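PDB 6OYC: glycosylation Associate Protein 2 from Streptococcus agalactiae serotype V, which probably acts within the Gap123 complex of the accessory Sec system, assisting the glycosylation and secretion of a serine-rich adhesin. Local coordinates for residues V150-Q153 and Y157-L160; D418-L421 and D426-S429. One frame throughout, in Å; residues are numbered along the deposited sequence.

Contact 1: residues V150-Q153 and Y157-L160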
loop_
_atom_site.group_PDB
_atom_site.type_symbol
_atom_site.label_atom_id
_atom_site.label_comp_id
_atom_site.label_asym_id
_atom_site.label_seq_id
_atom_site.Cartn_x
_atom_site.Cartn_y
_atom_site.Cartn_z
ATOM N N VAL B 150 1.439 -2.940 33.157
ATOM C CA VAL B 150 0.648 -2.826 31.945
ATOM C C VAL B 150 0.431 -1.339 31.690
ATOM O O VAL B 150 -0.162 -0.650 32.530
ATOM C CB VAL B 150 -0.702 -3.554 32.095
ATOM C CG1 VAL B 150 -1.523 -3.458 30.823
ATOM C CG2 VAL B 150 -0.483 -4.988 32.521
ATOM N N ASN B 151 0.922 -0.845 30.544
ATOM C CA ASN B 151 0.735 0.535 30.094
ATOM C C ASN B 151 0.167 0.549 28.689
ATOM O O ASN B 151 0.681 -0.136 27.802
ATOM C CB ASN B 151 2.050 1.344 30.028
ATOM C CG ASN B 151 2.721 1.472 31.359
ATOM O OD1 ASN B 151 2.062 1.588 32.396
ATOM N ND2 ASN B 151 4.056 1.460 31.348
ATOM N N TYR B 152 -0.842 1.374 28.465
ATOM C CA TYR B 152 -1.282 1.696 27.118
ATOM C C TYR B 152 -0.713 3.058 26.765
ATOM O O TYR B 152 -0.962 4.034 27.481
ATOM C CB TYR B 152 -2.799 1.682 27.007
ATOM C CG TYR B 152 -3.323 0.280 27.086
ATOM C CD1 TYR B 152 -3.514 -0.341 28.328
ATOM C CD2 TYR B 152 -3.593 -0.448 25.931
ATOM C CE1 TYR B 152 -3.978 -1.634 28.425
ATOM C CE2 TYR B 152 -4.069 -1.750 26.012
ATOM C CZ TYR B 152 -4.255 -2.346 27.266
ATOM O OH TYR B 152 -4.719 -3.650 27.365
ATOM N N GLN B 153 0.108 3.100 25.711
ATOM C CA GLN B 153 0.645 4.349 25.170
ATOM C C GLN B 153 -0.334 4.817 24.103
ATOM O O GLN B 153 -0.180 4.565 22.909
ATOM C CB GLN B 153 2.047 4.150 24.610
ATOM C CG GLN B 153 3.109 3.816 25.654
ATOM C CD GLN B 153 3.280 4.937 26.674
ATOM O OE1 GLN B 153 3.022 6.111 26.375
ATOM N NE2 GLN B 153 3.721 4.583 27.881
ATOM N N TYR B 157 -0.651 1.228 21.217
ATOM C CA TYR B 157 0.474 0.468 21.745
ATOM C C TYR B 157 0.205 0.004 23.170
ATOM O O TYR B 157 -0.293 0.770 24.005
ATOM C CB TYR B 157 1.761 1.285 21.661
ATOM C CG TYR B 157 2.113 1.526 20.219
ATOM C CD1 TYR B 157 1.629 2.642 19.538
ATOM C CD2 TYR B 157 2.878 0.603 19.513
ATOM C CE1 TYR B 157 1.934 2.841 18.198
ATOM C CE2 TYR B 157 3.184 0.796 18.176
ATOM C CZ TYR B 157 2.709 1.913 17.522
ATOM O OH TYR B 157 3.008 2.108 16.188
ATOM N N LEU B 158 0.511 -1.270 23.416
ATOM C CA LEU B 158 0.412 -1.891 24.723
ATOM C C LEU B 158 1.800 -2.346 25.145
ATOM O O LEU B 158 2.531 -2.970 24.361
ATOM C CB LEU B 158 -0.558 -3.074 24.717
ATOM C CG LEU B 158 -0.483 -4.030 25.907
ATOM C CD1 LEU B 158 -0.710 -3.311 27.233
ATOM C CD2 LEU B 158 -1.495 -5.176 25.730
ATOM N N GLU B 159 2.152 -2.028 26.383
ATOM C CA GLU B 159 3.480 -2.253 26.929
ATOM C C GLU B 159 3.344 -3.158 28.146
ATOM O O GLU B 159 2.629 -2.820 29.097
ATOM C CB GLU B 159 4.119 -0.915 27.301
ATOM C CG GLU B 159 5.612 -0.924 27.449
ATOM C CD GLU B 159 6.148 0.462 27.736
ATOM O OE1 GLU B 159 5.326 1.409 27.831
ATOM O OE2 GLU B 159 7.381 0.598 27.871
ATOM N N LEU B 160 4.023 -4.301 28.109
ATOM C CA LEU B 160 4.039 -5.261 29.198
ATOM C C LEU B 160 5.467 -5.436 29.672
ATOM O O LEU B 160 6.372 -5.630 28.855
ATOM C CB LEU B 160 3.467 -6.604 28.759
ATOM C CG LEU B 160 2.063 -6.447 28.182
ATOM C CD1 LEU B 160 1.764 -7.477 27.101
ATOM C CD2 LEU B 160 1.061 -6.533 29.317
#

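Contact 2: residues D418-L421 and D426-S429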
loop_
_atom_site.group_PDB
_atom_site.type_symbol
_atom_site.label_atom_id
_atom_site.label_comp_id
_atom_site.label_asym_id
_atom_site.label_seq_id
_atom_site.Cartn_x
_atom_site.Cartn_y
_atom_site.Cartn_z
ATOM N N ASP B 418 -2.653 10.272 19.025
ATOM C CA ASP B 418 -1.733 9.153 18.839
ATOM C C ASP B 418 -0.629 9.501 17.856
ATOM O O ASP B 418 0.517 9.067 18.031
ATOM C CB ASP B 418 -2.507 7.928 18.375
ATOM C CG ASP B 418 -3.486 7.441 19.427
ATOM O OD1 ASP B 418 -3.079 7.303 20.615
ATOM O OD2 ASP B 418 -4.666 7.217 19.071
ATOM N N ILE B 419 -0.938 10.308 16.844
ATOM C CA ILE B 419 0.094 10.735 15.908
ATOM C C ILE B 419 1.130 11.612 16.606
ATOM O O ILE B 419 2.333 11.489 16.348
ATOM C CB ILE B 419 -0.553 11.437 14.707
ATOM C CG1 ILE B 419 -1.529 10.469 14.027
ATOM C CG2 ILE B 419 0.511 11.905 13.731
ATOM C CD1 ILE B 419 -2.313 11.072 12.862
ATOM N N GLN B 420 0.693 12.497 17.515
ATOM C CA GLN B 420 1.667 13.274 18.279
ATOM C C GLN B 420 2.470 12.382 19.216
ATOM O O GLN B 420 3.685 12.576 19.379
ATOM C CB GLN B 420 0.994 14.390 19.084
ATOM C CG GLN B 420 2.035 15.240 19.838
ATOM C CD GLN B 420 1.502 16.566 20.352
ATOM O OE1 GLN B 420 0.737 17.258 19.670
ATOM N NE2 GLN B 420 1.903 16.925 21.573
ATOM N N LEU B 421 1.807 11.419 19.865
ATOM C CA LEU B 421 2.540 10.431 20.650
ATOM C C LEU B 421 3.583 9.724 19.802
ATOM O O LEU B 421 4.749 9.609 20.199
ATOM C CB LEU B 421 1.585 9.409 21.254
ATOM C CG LEU B 421 0.996 9.806 22.601
ATOM C CD1 LEU B 421 0.105 8.685 23.120
ATOM C CD2 LEU B 421 2.114 10.158 23.587
ATOM N N ASP B 426 4.649 12.603 23.926
ATOM C CA ASP B 426 3.750 13.121 24.952
ATOM C C ASP B 426 2.858 14.188 24.337
ATOM O O ASP B 426 3.051 14.611 23.196
ATOM C CB ASP B 426 4.523 13.675 26.156
ATOM C CG ASP B 426 5.158 15.020 25.872
ATOM O OD1 ASP B 426 4.420 16.034 25.795
ATOM O OD2 ASP B 426 6.400 15.057 25.725
ATOM N N LEU B 427 1.887 14.640 25.120
ATOM C CA LEU B 427 0.872 15.551 24.620
ATOM C C LEU B 427 1.005 16.960 25.184
ATOM O O LEU B 427 0.024 17.714 25.175
ATOM C CB LEU B 427 -0.518 14.998 24.920
ATOM C CG LEU B 427 -0.841 13.735 24.135
ATOM C CD1 LEU B 427 -2.293 13.394 24.330
ATOM C CD2 LEU B 427 -0.494 13.911 22.640
ATOM N N THR B 428 2.183 17.342 25.673
ATOM C CA THR B 428 2.317 18.699 26.184
ATOM C C THR B 428 2.145 19.701 25.046
ATOM O O THR B 428 2.405 19.399 23.875
ATOM C CB THR B 428 3.667 18.905 26.883
ATOM O OG1 THR B 428 4.744 18.630 25.979
ATOM C CG2 THR B 428 3.787 17.993 28.099
ATOM N N SER B 429 1.664 20.897 25.398
ATOM C CA SER B 429 1.579 21.974 24.413
ATOM C C SER B 429 2.947 22.287 23.810
ATOM O O SER B 429 3.042 22.646 22.628
ATOM C CB SER B 429 0.972 23.221 25.057
ATOM O OG SER B 429 1.583 23.476 26.309
#

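Contact 1: residues V150-Q153 and Y157-L160
The axes of segments 150-153 and 157-160 come within 4.7 Å of each other as they run antiparallel. N151 and E159 sit opposite each other as a hydrogen-bonded pair, N151 N reaching E159 O at 3.0 Å and E159 N reaching N151 O at 2.8 Å. V150 with L160 and Y152 with L158 form the non-hydrogen-bonded pairs that flank it. V150, Y152, L158 and L160 share one face of this beta hairpin, and L158 meets both Y152 and V150 there. Its CG lies anti to the backbone N (chi1 165°), which lets CD1 come over one face of the Y152 ring as a CH-pi contact, 3.8 Å from the ring centroid and shifted toward the rim. The same methyl meets V150 CG1 at 3.7 Å, so one branch of the leucine serves two neighbours. Beyond it, V150 CG2 lies against L160 CD2 at 3.9 Å, the two side chains running alongside each other. On the other face, E159 extends its carboxylate next to N151 and toward Q153, with Q153 NE2 3.6 Å from E159 OE1. Y157 packs its CB on Q153 CB, and its ring leads away from strand 149-153 with Q153 O near its edge; its hydroxyl is hydrogen-bonded to E191 and H282. Strand 157-165 bonds to strand 251-262, while the apolar face packs on strand 140-142 and, through L160, on strand 168-180.

Contact 2: residues D418-L421 and D426-S429
With CG anti to the backbone N (chi1 -178°) and the chain extended through chi2 at 165°, Q420 reaches from helix 416-424 to the backbone of the turn that follows. Its NE2 donates to D426 O at 3.1 Å, in the carbonyl plane and on a lone pair, although the acceptor is tilted slightly from the amide plane. A weak second bond joins Q420 NE2 to T428 O, so one amide nitrogen spans two carbonyls of the turn; Q420 OE1 is hydrogen-bonded to S432 OG. L427 crosses the aliphatic part of Q420, bringing its CD2 to 3.9 Å from Q420 CB. L421 adds CD2, which lies 3.5 Å from D426 N. Within the turn, D426 OD1 takes two bonds, from T428 N and T428 OG1, both at 2.6 Å; the first makes an Asx turn, and the hydroxyl meets the syn lone pair of D426 OD1. T428 is the N-cap of the next helix, its OG1 also bonded to S431 N. The contact spans the short connection between helices 416-424 and 429-444, with Q420 lying against S431 and L435 of the second helix and A402 of helix 398-403.

In the fold
Contact 1 closes well before contact 2 opens along the chain, yet their centres are only 16 Å apart, and both lie far from the middle of the chain on the same side of it. Contact 1 belongs to the antiparallel beta region; contact 2 joins helices that follow strand 388-392 of the mixed sheet, whose strand order, with what appears to be a GxSxG nucleophile elbow, is consistent with the alpha/beta-hydrolase clan. The two regions meet here: Q153 C lies 4.0 Å from L421 CD1, and D418 OD1 accepts a hydrogen bond from N155 N in the hairpin turn. L331 touches Y157 as well as D418 and I419. The hairpin end therefore rests on helix 416-424, linking the beta region to the hydrolase-like part.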